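Local coordinates for 3-oxoacyl-(acyl-carrier protein) synthase II (Thermus thermophilus, PDB 1J3N), which catalyses, as a homodimeric condensing enzyme of fatty acid elongation, the condensation of an acyl group with malonyl-ACP to give 3-oxoacyl-ACP, at residues A288-A291 with P292-G296; A311-L314 with A315-V319; E269-P272 with E273-A277. One frame throughout, in Å; residues are numbered along the deposited sequence.

Contact 1 of 3, residues A288-A291 with P292-G296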
loop_
_atom_site.group_PDB
_atom_site.type_symbol
_atom_site.label_atom_id
_atom_site.label_comp_id
_atom_site.label_asym_id
_atom_site.label_seq_id
_atom_site.Cartn_x
_atom_site.Cartn_y
_atom_site.Cartn_z
ATOM N N ALA A 288 3.993 14.640 -17.593
ATOM C CA ALA A 288 5.351 15.121 -17.852
ATOM C C ALA A 288 5.362 16.280 -18.849
ATOM O O ALA A 288 6.387 16.934 -19.052
ATOM C CB ALA A 288 6.212 13.991 -18.370
ATOM N N GLY A 289 4.220 16.525 -19.477
ATOM C CA GLY A 289 4.120 17.616 -20.430
ATOM C C GLY A 289 4.836 17.389 -21.743
ATOM O O GLY A 289 5.332 18.337 -22.346
ATOM N N ILE A 290 4.896 16.141 -22.197
ATOM C CA ILE A 290 5.561 15.840 -23.461
ATOM C C ILE A 290 4.639 15.102 -24.420
ATOM O O ILE A 290 3.635 14.512 -24.013
ATOM C CB ILE A 290 6.845 14.992 -23.256
ATOM C CG1 ILE A 290 6.481 13.551 -22.895
ATOM C CG2 ILE A 290 7.707 15.614 -22.169
ATOM C CD1 ILE A 290 5.786 13.411 -21.583
ATOM N N ALA A 291 4.993 15.141 -25.700
ATOM C CA ALA A 291 4.206 14.493 -26.734
ATOM C C ALA A 291 4.744 13.100 -27.054
ATOM O O ALA A 291 5.935 12.821 -26.893
ATOM C CB ALA A 291 4.194 15.362 -27.996
ATOM N N PRO A 292 3.866 12.203 -27.516
ATOM C CA PRO A 292 4.267 10.836 -27.856
ATOM C C PRO A 292 5.576 10.729 -28.650
ATOM O O PRO A 292 6.377 9.822 -28.414
ATOM C CB PRO A 292 3.063 10.321 -28.641
ATOM C CG PRO A 292 1.919 11.021 -27.974
ATOM C CD PRO A 292 2.442 12.424 -27.826
ATOM N N GLU A 293 5.797 11.658 -29.577
ATOM C CA GLU A 293 7.001 11.641 -30.410
ATOM C C GLU A 293 8.291 12.037 -29.705
ATOM O O GLU A 293 9.370 11.909 -30.271
ATOM C CB GLU A 293 6.813 12.530 -31.645
ATOM C CG GLU A 293 5.919 13.735 -31.426
ATOM C CD GLU A 293 4.446 13.373 -31.482
ATOM O OE1 GLU A 293 3.736 13.597 -30.477
ATOM O OE2 GLU A 293 3.995 12.864 -32.533
ATOM N N GLN A 294 8.186 12.516 -28.474
ATOM C CA GLN A 294 9.368 12.916 -27.724
ATOM C C GLN A 294 9.977 11.737 -26.970
ATOM O O GLN A 294 11.054 11.853 -26.387
ATOM C CB GLN A 294 9.010 14.029 -26.744
ATOM C CG GLN A 294 8.750 15.375 -27.407
ATOM C CD GLN A 294 8.375 16.437 -26.404
ATOM O OE1 GLN A 294 7.217 16.553 -26.008
ATOM N NE2 GLN A 294 9.358 17.212 -25.972
ATOM N N VAL A 295 9.280 10.607 -26.982
ATOM C CA VAL A 295 9.758 9.411 -26.299
ATOM C C VAL A 295 10.538 8.542 -27.275
ATOM O O VAL A 295 10.091 8.312 -28.397
ATOM C CB VAL A 295 8.577 8.585 -25.717
ATOM C CG1 VAL A 295 9.085 7.264 -25.137
ATOM C CG2 VAL A 295 7.872 9.390 -24.642
ATOM N N GLY A 296 11.706 8.075 -26.843
ATOM C CA GLY A 296 12.530 7.226 -27.685
ATOM C C GLY A 296 12.720 5.820 -27.141
ATOM O O GLY A 296 13.186 4.933 -27.857
#

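Contact 2 of 3, residues A311-L314 with A315-V319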
loop_
_atom_site.group_PDB
_atom_site.type_symbol
_atom_site.label_atom_id
_atom_site.label_comp_id
_atom_site.label_asym_id
_atom_site.label_seq_id
_atom_site.Cartn_x
_atom_site.Cartn_y
_atom_site.Cartn_z
ATOM N N ALA A 311 -1.437 -7.014 -25.426
ATOM C CA ALA A 311 -2.220 -5.883 -24.936
ATOM C C ALA A 311 -1.339 -4.651 -24.815
ATOM O O ALA A 311 -1.783 -3.530 -25.082
ATOM C CB ALA A 311 -2.838 -6.222 -23.586
ATOM N N GLU A 312 -0.092 -4.866 -24.398
ATOM C CA GLU A 312 0.865 -3.774 -24.245
ATOM C C GLU A 312 1.218 -3.168 -25.602
ATOM O O GLU A 312 1.122 -1.959 -25.793
ATOM C CB GLU A 312 2.133 -4.273 -23.525
ATOM C CG GLU A 312 3.233 -3.220 -23.380
ATOM C CD GLU A 312 4.149 -3.451 -22.175
ATOM O OE1 GLU A 312 4.421 -4.623 -21.829
ATOM O OE2 GLU A 312 4.609 -2.451 -21.586
ATOM N N VAL A 313 1.620 -4.012 -26.549
ATOM C CA VAL A 313 1.971 -3.541 -27.887
ATOM C C VAL A 313 0.800 -2.784 -28.525
ATOM O O VAL A 313 0.984 -1.706 -29.084
ATOM C CB VAL A 313 2.388 -4.724 -28.791
ATOM C CG1 VAL A 313 2.619 -4.236 -30.216
ATOM C CG2 VAL A 313 3.654 -5.375 -28.237
ATOM N N LEU A 314 -0.404 -3.343 -28.438
ATOM C CA LEU A 314 -1.582 -2.688 -28.999
ATOM C C LEU A 314 -1.790 -1.330 -28.335
ATOM O O LEU A 314 -2.220 -0.375 -28.982
ATOM C CB LEU A 314 -2.830 -3.547 -28.790
ATOM C CG LEU A 314 -2.941 -4.829 -29.626
ATOM C CD1 LEU A 314 -4.178 -5.595 -29.214
ATOM C CD2 LEU A 314 -2.996 -4.479 -31.108
ATOM N N ALA A 315 -1.481 -1.254 -27.042
ATOM C CA ALA A 315 -1.625 -0.014 -26.285
ATOM C C ALA A 315 -0.561 0.999 -26.703
ATOM O O ALA A 315 -0.805 2.213 -26.721
ATOM C CB ALA A 315 -1.512 -0.300 -24.788
ATOM N N ILE A 316 0.629 0.499 -27.024
ATOM C CA ILE A 316 1.714 1.374 -27.446
ATOM C C ILE A 316 1.385 1.943 -28.823
ATOM O O ILE A 316 1.468 3.151 -29.036
ATOM C CB ILE A 316 3.062 0.613 -27.484
ATOM C CG1 ILE A 316 3.592 0.447 -26.056
ATOM C CG2 ILE A 316 4.071 1.347 -28.359
ATOM C CD1 ILE A 316 4.901 -0.291 -25.968
ATOM N N LYS A 317 0.995 1.072 -29.750
ATOM C CA LYS A 317 0.645 1.509 -31.098
ATOM C C LYS A 317 -0.507 2.503 -31.049
ATOM O O LYS A 317 -0.601 3.399 -31.882
ATOM C CB LYS A 317 0.245 0.308 -31.965
ATOM C CG LYS A 317 1.377 -0.658 -32.272
ATOM C CD LYS A 317 0.863 -1.878 -33.032
ATOM C CE LYS A 317 1.990 -2.841 -33.357
ATOM N NZ LYS A 317 1.498 -4.073 -34.046
ATOM N N ARG A 318 -1.379 2.351 -30.060
ATOM C CA ARG A 318 -2.519 3.244 -29.934
ATOM C C ARG A 318 -2.127 4.637 -29.458
ATOM O O ARG A 318 -2.640 5.639 -29.962
ATOM C CB ARG A 318 -3.559 2.651 -28.981
ATOM C CG ARG A 318 -4.845 3.467 -28.912
ATOM C CD ARG A 318 -5.923 2.810 -28.055
ATOM N NE ARG A 318 -6.258 1.460 -28.502
ATOM C CZ ARG A 318 -5.653 0.357 -28.067
ATOM N NH1 ARG A 318 -4.679 0.444 -27.170
ATOM N NH2 ARG A 318 -6.024 -0.834 -28.523
ATOM N N VAL A 319 -1.217 4.701 -28.490
ATOM C CA VAL A 319 -0.775 5.978 -27.936
ATOM C C VAL A 319 0.288 6.680 -28.777
ATOM O O VAL A 319 0.333 7.903 -28.830
ATOM C CB VAL A 319 -0.199 5.797 -26.509
ATOM C CG1 VAL A 319 0.216 7.143 -25.941
ATOM C CG2 VAL A 319 -1.225 5.136 -25.613
#

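Contact 3 of 3, residues E269-P272 with E273-A277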
loop_
_atom_site.group_PDB
_atom_site.type_symbol
_atom_site.label_atom_id
_atom_site.label_comp_id
_atom_site.label_asym_id
_atom_site.label_seq_id
_atom_site.Cartn_x
_atom_site.Cartn_y
_atom_site.Cartn_z
ATOM N N GLU A 269 -6.767 -11.254 -15.615
ATOM C CA GLU A 269 -6.590 -11.028 -17.048
ATOM C C GLU A 269 -6.566 -9.548 -17.390
ATOM O O GLU A 269 -7.462 -8.805 -17.018
ATOM C CB GLU A 269 -7.722 -11.692 -17.829
ATOM C CG GLU A 269 -7.566 -13.192 -17.991
ATOM C CD GLU A 269 -6.504 -13.547 -19.009
ATOM O OE1 GLU A 269 -6.687 -13.226 -20.204
ATOM O OE2 GLU A 269 -5.484 -14.140 -18.612
ATOM N N PRO A 270 -5.535 -9.098 -18.109
ATOM C CA PRO A 270 -5.495 -7.679 -18.454
ATOM C C PRO A 270 -6.438 -7.450 -19.629
ATOM O O PRO A 270 -6.792 -8.401 -20.338
ATOM C CB PRO A 270 -4.044 -7.472 -18.846
ATOM C CG PRO A 270 -3.748 -8.759 -19.569
ATOM C CD PRO A 270 -4.376 -9.812 -18.673
ATOM N N HIS A 271 -6.854 -6.203 -19.821
ATOM C CA HIS A 271 -7.728 -5.866 -20.932
ATOM C C HIS A 271 -6.972 -6.311 -22.193
ATOM O O HIS A 271 -5.869 -5.845 -22.462
ATOM C CB HIS A 271 -7.979 -4.358 -20.948
ATOM C CG HIS A 271 -9.148 -3.949 -21.785
ATOM N ND1 HIS A 271 -9.137 -4.009 -23.163
ATOM C CD2 HIS A 271 -10.384 -3.518 -21.437
ATOM C CE1 HIS A 271 -10.315 -3.634 -23.627
ATOM N NE2 HIS A 271 -11.089 -3.332 -22.601
ATOM N N PRO A 272 -7.560 -7.221 -22.981
ATOM C CA PRO A 272 -6.920 -7.722 -24.203
ATOM C C PRO A 272 -6.460 -6.654 -25.192
ATOM O O PRO A 272 -5.525 -6.879 -25.966
ATOM C CB PRO A 272 -7.981 -8.653 -24.787
ATOM C CG PRO A 272 -9.260 -8.004 -24.356
ATOM C CD PRO A 272 -8.961 -7.673 -22.906
ATOM N N GLU A 273 -7.105 -5.497 -25.157
ATOM C CA GLU A 273 -6.755 -4.408 -26.059
ATOM C C GLU A 273 -5.838 -3.368 -25.410
ATOM O O GLU A 273 -5.497 -2.358 -26.026
ATOM C CB GLU A 273 -8.033 -3.747 -26.573
ATOM C CG GLU A 273 -9.037 -4.759 -27.143
ATOM C CD GLU A 273 -10.293 -4.107 -27.688
ATOM O OE1 GLU A 273 -10.854 -3.217 -27.013
ATOM O OE2 GLU A 273 -10.728 -4.496 -28.791
ATOM N N GLY A 274 -5.435 -3.619 -24.168
ATOM C CA GLY A 274 -4.544 -2.698 -23.489
ATOM C C GLY A 274 -5.125 -1.311 -23.278
ATOM O O GLY A 274 -4.386 -0.329 -23.180
ATOM N N LYS A 275 -6.447 -1.238 -23.205
ATOM C CA LYS A 275 -7.170 0.013 -22.997
ATOM C C LYS A 275 -6.727 0.719 -21.707
ATOM O O LYS A 275 -6.631 1.947 -21.663
ATOM C CB LYS A 275 -8.672 -0.281 -22.941
ATOM C CG LYS A 275 -9.563 0.936 -22.807
ATOM C CD LYS A 275 -11.017 0.516 -22.647
ATOM C CE LYS A 275 -11.971 1.689 -22.843
ATOM N NZ LYS A 275 -11.985 2.141 -24.265
ATOM N N GLY A 276 -6.456 -0.053 -20.655
ATOM C CA GLY A 276 -6.009 0.552 -19.404
ATOM C C GLY A 276 -4.575 1.048 -19.503
ATOM O O GLY A 276 -4.238 2.154 -19.065
ATOM N N ALA A 277 -3.719 0.222 -20.092
ATOM C CA ALA A 277 -2.313 0.565 -20.256
ATOM C C ALA A 277 -2.165 1.806 -21.132
ATOM O O ALA A 277 -1.333 2.666 -20.862
ATOM C CB ALA A 277 -1.559 -0.608 -20.870
#

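Contact 1 of 3, residues A288-A291 with P292-G296
A291 and Q294 grip each other through two hydrogen bonds. The backbone N of A291 donates to the side-chain OE1 of Q294 over 2.7 Å, a nearly straight bond (166° at the hydrogen) with the donor only slightly tilted from the amide's carbonyl plane. In return Q294 N donates to A291 O at 2.8 Å. Q294 CG lies beside its own backbone N (chi1 -73°); the chain extends beyond CG and the amide turns, which brings OE1 to the A291 N-H.

Closer packing surrounds A291. Q294 OE1 comes within 3.2 Å of I290 CB, and the E293 chain, bent at chi2, brings its carboxylate OE1 to 3.1 Å from A291 CB. The same methyl rests on P292 CD at 3.4 Å. On the inner side, P292 and V295 lie on L285 of helix 275-288 and on F320 of helix 306-324.

G289, with positive phi, ends helix 275-288 in a Schellman motif, and the short 3-10 turn 292-294 then leads toward strand 297-299. Q294 ties both polar groups of A291's backbone, one with its side chain and one with its own N-H, which restrains the turn between helix and strand.

Contact 2 of 3, residues A311-L314 with A315-V319
A315 opens the second half of this helical stretch by donating its N to A311 O at 3.0 Å, and its CB sits 3.3 Å from both A311 O and E312 O. That methyl also meets A277 and M281 of helix 275-288, so this side of helix 306-324 is buried. The helix is the crossover of a beta-alpha-beta unit, joining the parallel strands 297-299 and 328-330.

I316 N follows with a 2.8 Å bond to E312 O. Its CD1 reaches 4.2 Å from E312 CG. The carboxylate of E312 turns elsewhere: it accepts from the backbone N atoms of H301 and G302 and from N392 ND2, tying the helix to the loop that follows strand 297-299 and to strand 388-394.

K317 N makes the straightest bond of the four, 176° at the hydrogen, to V313 O. With CG beside the backbone N (chi1 -67°) and the rest fully extended, the lysine runs alongside V313 in the same direction, CE pressed tightly against V313 CG1 at 3.5 Å. Its NZ forms a salt bridge with D374. An alanine at this position would probably leave D374 without its cationic mate and open a gap beside V313 CG1.

R318 N bonds to L314 O. The arginine starts with CG anti to that N (chi1 -174°), then bends at chi3, folding back until L314 O lies over one face of the guanidinium, 3.2 Å from NH1 at an angle too poor for a bond.

Chemically, the stretch is a regular i to i+4 ladder. E312 and K317 are anchored outside it, while R318 NH2 adds a weak bond to E273 O; the buried E312 carboxylate is satisfied by two backbone N-H groups and an amide.

Contact 3 of 3, residues E269-P272 with E273-A277
H271 holds the turn with two hydrogen bonds. Its carbonyl O accepts from G274 N at 2.8 Å and closes a type I beta turn from H271 to G274. Its ring works too: ND1 accepts from E273 N at 3.2 Å, the donor lying close to the ring plane. ND1 acts as acceptor here, consistent with a ring that carries its hydrogen on NE2. With CG anti to the backbone N (chi1 -164°), the imidazole folds over the turn it helps to close.

Round the ring, one face and one edge are used. K275 CB stands over the face, 3.7 Å from the ring centroid and 5° off its normal, a CH-pi contact, while further along the same chain K275 CD lies 3.8 Å from H271 NE2. E273 slants past ND1 and CE1, its OE1 3.5 Å from H271 CE1 and its carboxylate plane turned 32° from the ring. Outside the turn, D263 OD2 accepts from H271 N, and the ring of H265 meets that of H271.

G274, at positive phi, takes the N-cap position of helix 275-288. The whole is a type I beta turn running into the N-cap of a helix, its first residue's ring covered on one face by the side chain of K275.

Overall arrangement
Along the chain, contact 3 leads into helix 275-288, contact 1 follows its end, and contact 2 lies on the next helix, 306-324. The centres of contacts 2 and 3 are about 9 Å apart: A311 CB packs 3.3 Å from H271 O, and A315 CB packs 3.3 Å from G274 O. Contact 1 meets contact 2 through P292 CG and V319 O at 3.6 Å, whereas contacts 1 and 3 stay about 11 Å apart at their nearest atoms. Contact 2 thus lies between the turn that starts helix 275-288 and the loop that follows it, touching both. Through E312 it also ties helix 306-324 to the loop carrying H301 and G302, which in this family is probably near the active site.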